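Local coordinates for fimbrial protein MyfA (Yersinia enterocolitica, PDB 5LND), which forms the major subunit of Myf fimbriae, a probable virulence factor expressed only in pathogenic serotypes, at residues S1-N11 / P23-G33. Numbering follows the deposited sequence.
Sequences SFSVEFKATEN and PAFHLVMSDSG
Ser3, Glu5 and Lys7 pair with Ser30, Val28 and His26 through reciprocal N-H···O bonds, joining strands 3-8 and 23-30 antiparallel at 167°; Thr9 N adds a bond to Ala24 O. On the face carrying Val4 and Phe6, Val4 CG1 meets Leu27 CD1 at 3.6 Å, and Leu27 CB lies at the Phe6 ring edge. Phe6 CG stands anti to the backbone N (chi1 -175°), which brings Phe6 CZ over one face of the Phe25 ring, 3.4 Å from Phe25 CG; the two rings, tilted 30° to each other, are displaced until little of one lies over the other. On the other face one water bridges Ser3 OG, Ser30 OG and Val28 O. At one end Asp31 OD1 accepts from Ser1 OG (2.8 Å) and, in an Asx turn, from Gly33 N, the two donors approaching from opposite faces of the carboxylate. At the other, Asn11 ND2 donates to Pro23 O (2.7 Å), while Thr9 OG1 donates to Asn11 OD1 (2.6 Å) and fixes the amide's rotation. Strand 81-88 flanks 23-30 on its far side, where both Ala24 and Phe25 bond through their backbones to Phe86, a classic beta bulge; Val4, Phe6, Phe25, Leu27 and Met29 pack into the Ig-like sandwich against strands 37-52, 97-108 and 118-130.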
loop_
_atom_site.group_PDB
_atom_site.type_symbol
_atom_site.label_atom_id
_atom_site.label_comp_id
_atom_site.label_asym_id
_atom_site.label_seq_id
_atom_site.Cartn_x
_atom_site.Cartn_y
_atom_site.Cartn_z
ATOM N N SER B 1 4.969 -36.235 -12.313
ATOM C CA SER B 1 5.933 -36.236 -11.217
ATOM C C SER B 1 6.269 -34.812 -10.757
ATOM O O SER B 1 6.948 -34.619 -9.749
ATOM C CB SER B 1 7.205 -36.984 -11.624
ATOM O OG SER B 1 7.784 -36.431 -12.790
ATOM N N PHE B 2 5.784 -33.826 -11.505
ATOM C CA PHE B 2 5.932 -32.414 -11.150
ATOM C C PHE B 2 4.844 -31.980 -10.172
ATOM O O PHE B 2 3.650 -32.217 -10.395
ATOM C CB PHE B 2 5.899 -31.543 -12.413
ATOM C CG PHE B 2 5.416 -30.119 -12.184
ATOM C CD1 PHE B 2 6.302 -29.120 -11.787
ATOM C CD2 PHE B 2 4.086 -29.771 -12.411
ATOM C CE1 PHE B 2 5.863 -27.819 -11.586
ATOM C CE2 PHE B 2 3.653 -28.473 -12.219
ATOM C CZ PHE B 2 4.539 -27.498 -11.805
ATOM N N SER B 3 5.272 -31.335 -9.093
ATOM C CA SER B 3 4.363 -30.872 -8.064
ATOM C C SER B 3 4.926 -29.602 -7.463
ATOM O O SER B 3 6.136 -29.397 -7.461
ATOM C CB SER B 3 4.220 -31.920 -6.973
ATOM O OG SER B 3 5.343 -31.910 -6.116
ATOM N N VAL B 4 4.046 -28.746 -6.957
ATOM C CA VAL B 4 4.457 -27.521 -6.274
ATOM C C VAL B 4 3.670 -27.408 -4.977
ATOM O O VAL B 4 2.508 -27.791 -4.931
ATOM C CB VAL B 4 4.175 -26.275 -7.139
ATOM C CG1 VAL B 4 4.670 -25.016 -6.461
ATOM C CG2 VAL B 4 4.825 -26.418 -8.489
ATOM N N GLU B 5 4.293 -26.927 -3.910
ATOM C CA GLU B 5 3.513 -26.517 -2.747
ATOM C C GLU B 5 3.926 -25.138 -2.286
ATOM O O GLU B 5 5.105 -24.859 -2.135
ATOM C CB GLU B 5 3.618 -27.503 -1.585
ATOM C CG GLU B 5 2.933 -27.004 -0.289
ATOM C CD GLU B 5 1.391 -26.961 -0.348
ATOM O OE1 GLU B 5 0.810 -26.314 -1.250
ATOM O OE2 GLU B 5 0.750 -27.563 0.543
ATOM N N PHE B 6 2.936 -24.286 -2.056
ATOM C CA PHE B 6 3.173 -22.914 -1.642
ATOM C C PHE B 6 2.206 -22.538 -0.520
ATOM O O PHE B 6 0.991 -22.520 -0.715
ATOM C CB PHE B 6 2.986 -21.988 -2.838
ATOM C CG PHE B 6 3.323 -20.558 -2.555
ATOM C CD1 PHE B 6 4.628 -20.182 -2.306
ATOM C CD2 PHE B 6 2.339 -19.588 -2.560
ATOM C CE1 PHE B 6 4.952 -18.868 -2.056
ATOM C CE2 PHE B 6 2.655 -18.269 -2.319
ATOM C CZ PHE B 6 3.966 -17.911 -2.065
ATOM N N LYS B 7 2.753 -22.248 0.655
ATOM C CA LYS B 7 1.945 -21.982 1.831
ATOM C C LYS B 7 2.507 -20.798 2.577
ATOM O O LYS B 7 3.700 -20.528 2.502
ATOM C CB LYS B 7 1.951 -23.188 2.768
ATOM C CG LYS B 7 1.369 -24.444 2.174
ATOM C CD LYS B 7 1.073 -25.482 3.244
ATOM C CE LYS B 7 2.310 -25.810 4.055
ATOM N NZ LYS B 7 2.113 -27.031 4.887
ATOM N N ALA B 8 1.645 -20.094 3.298
ATOM C CA ALA B 8 2.112 -19.068 4.211
ATOM C C ALA B 8 2.805 -19.794 5.352
ATOM O O ALA B 8 2.437 -20.920 5.687
ATOM C CB ALA B 8 0.953 -18.225 4.721
ATOM N N THR B 9 3.811 -19.167 5.946
ATOM C CA THR B 9 4.526 -19.801 7.043
ATOM C C THR B 9 3.745 -19.707 8.349
ATOM O O THR B 9 2.700 -19.062 8.406
ATOM C CB THR B 9 5.891 -19.196 7.241
ATOM O OG1 THR B 9 5.756 -17.781 7.377
ATOM C CG2 THR B 9 6.805 -19.524 6.067
ATOM N N GLU B 10 4.262 -20.350 9.394
ATOM C CA GLU B 10 3.552 -20.459 10.671
ATOM C C GLU B 10 3.807 -19.290 11.610
ATOM O O GLU B 10 3.003 -19.021 12.498
ATOM C CB GLU B 10 3.901 -21.771 11.380
ATOM C CG GLU B 10 3.145 -22.991 10.852
ATOM C CD GLU B 10 3.591 -24.283 11.517
ATOM O OE1 GLU B 10 4.450 -24.214 12.421
ATOM O OE2 GLU B 10 3.086 -25.364 11.138
ATOM N N ASN B 11 4.921 -18.596 11.410
ATOM C CA ASN B 11 5.285 -17.500 12.302
ATOM C C ASN B 11 4.282 -16.345 12.325
ATOM O O ASN B 11 3.664 -16.004 11.319
ATOM C CB ASN B 11 6.714 -17.012 12.033
ATOM C CG ASN B 11 6.946 -16.655 10.591
ATOM O OD1 ASN B 11 6.841 -17.503 9.708
ATOM N ND2 ASN B 11 7.283 -15.398 10.339
ATOM N N PRO B 23 9.946 -14.519 7.805
ATOM C CA PRO B 23 9.330 -15.499 6.901
ATOM C C PRO B 23 7.841 -15.253 6.692
ATOM O O PRO B 23 7.107 -14.968 7.639
ATOM C CB PRO B 23 9.553 -16.830 7.624
ATOM C CG PRO B 23 10.783 -16.596 8.441
ATOM C CD PRO B 23 10.659 -15.179 8.912
ATOM N N ALA B 24 7.405 -15.360 5.443
ATOM C CA ALA B 24 6.009 -15.127 5.095
ATOM C C ALA B 24 5.411 -16.281 4.296
ATOM O O ALA B 24 4.258 -16.656 4.505
ATOM C CB ALA B 24 5.867 -13.825 4.334
ATOM N N PHE B 25 6.192 -16.813 3.362
ATOM C CA PHE B 25 5.741 -17.910 2.514
ATOM C C PHE B 25 6.813 -18.978 2.380
ATOM O O PHE B 25 8.007 -18.684 2.443
ATOM C CB PHE B 25 5.385 -17.416 1.106
ATOM C CG PHE B 25 4.198 -16.493 1.048
ATOM C CD1 PHE B 25 2.923 -16.944 1.362
ATOM C CD2 PHE B 25 4.355 -15.179 0.639
ATOM C CE1 PHE B 25 1.836 -16.087 1.299
ATOM C CE2 PHE B 25 3.270 -14.331 0.562
ATOM C CZ PHE B 25 2.012 -14.789 0.895
ATOM N N HIS B 26 6.374 -20.216 2.178
ATOM C CA HIS B 26 7.292 -21.304 1.892
ATOM C C HIS B 26 6.882 -22.014 0.613
ATOM O O HIS B 26 5.704 -22.329 0.422
ATOM C CB HIS B 26 7.340 -22.294 3.048
ATOM C CG HIS B 26 8.317 -23.411 2.845
ATOM N ND1 HIS B 26 9.683 -23.225 2.878
ATOM C CD2 HIS B 26 8.126 -24.734 2.614
ATOM C CE1 HIS B 26 10.290 -24.381 2.678
ATOM N NE2 HIS B 26 9.367 -25.313 2.515
ATOM N N LEU B 27 7.862 -22.269 -0.249
ATOM C CA LEU B 27 7.611 -22.850 -1.558
ATOM C C LEU B 27 8.410 -24.124 -1.739
ATOM O O LEU B 27 9.574 -24.184 -1.352
ATOM C CB LEU B 27 8.004 -21.852 -2.648
ATOM C CG LEU B 27 8.127 -22.415 -4.066
ATOM C CD1 LEU B 27 6.787 -22.783 -4.622
ATOM C CD2 LEU B 27 8.813 -21.416 -4.956
ATOM N N VAL B 28 7.783 -25.146 -2.319
ATOM C CA VAL B 28 8.477 -26.387 -2.645
ATOM C C VAL B 28 8.199 -26.789 -4.082
ATOM O O VAL B 28 7.057 -27.047 -4.445
ATOM C CB VAL B 28 8.050 -27.539 -1.718
ATOM C CG1 VAL B 28 8.821 -28.793 -2.058
ATOM C CG2 VAL B 28 8.293 -27.162 -0.275
ATOM N N MET B 29 9.246 -26.843 -4.898
ATOM C CA MET B 29 9.108 -27.224 -6.299
ATOM C C MET B 29 9.801 -28.566 -6.545
ATOM O O MET B 29 11.021 -28.675 -6.423
ATOM C CB MET B 29 9.693 -26.135 -7.210
ATOM C CG MET B 29 9.017 -24.770 -7.098
ATOM S SD MET B 29 9.896 -23.428 -7.910
ATOM C CE MET B 29 11.302 -23.232 -6.832
ATOM N N SER B 30 9.017 -29.582 -6.897
ATOM C CA SER B 30 9.539 -30.937 -7.026
ATOM C C SER B 30 9.453 -31.545 -8.422
ATOM O O SER B 30 8.482 -31.330 -9.151
ATOM C CB SER B 30 8.843 -31.865 -6.033
ATOM O OG SER B 30 9.170 -31.514 -4.708
ATOM N N ASP B 31 10.495 -32.304 -8.767
ATOM C CA ASP B 31 10.482 -33.241 -9.890
ATOM C C ASP B 31 11.739 -34.096 -9.897
ATOM O O ASP B 31 12.847 -33.576 -9.814
ATOM C CB ASP B 31 10.365 -32.526 -11.229
ATOM C CG ASP B 31 9.874 -33.447 -12.324
ATOM O OD1 ASP B 31 9.778 -34.665 -12.077
ATOM O OD2 ASP B 31 9.583 -32.959 -13.432
ATOM N N SER B 32 11.561 -35.407 -10.017
ATOM C CA SER B 32 12.688 -36.329 -10.129
ATOM C C SER B 32 13.082 -36.534 -11.583
ATOM O O SER B 32 14.138 -37.087 -11.872
ATOM C CB SER B 32 12.342 -37.670 -9.499
ATOM O OG SER B 32 11.135 -38.188 -10.030
ATOM N N GLY B 33 12.223 -36.089 -12.496
ATOM C CA GLY B 33 12.549 -36.102 -13.909
ATOM C C GLY B 33 13.635 -35.089 -14.192
ATOM O O GLY B 33 13.817 -34.143 -13.426
HETATM O O HOH W 1 6.660 -29.979 -4.156
#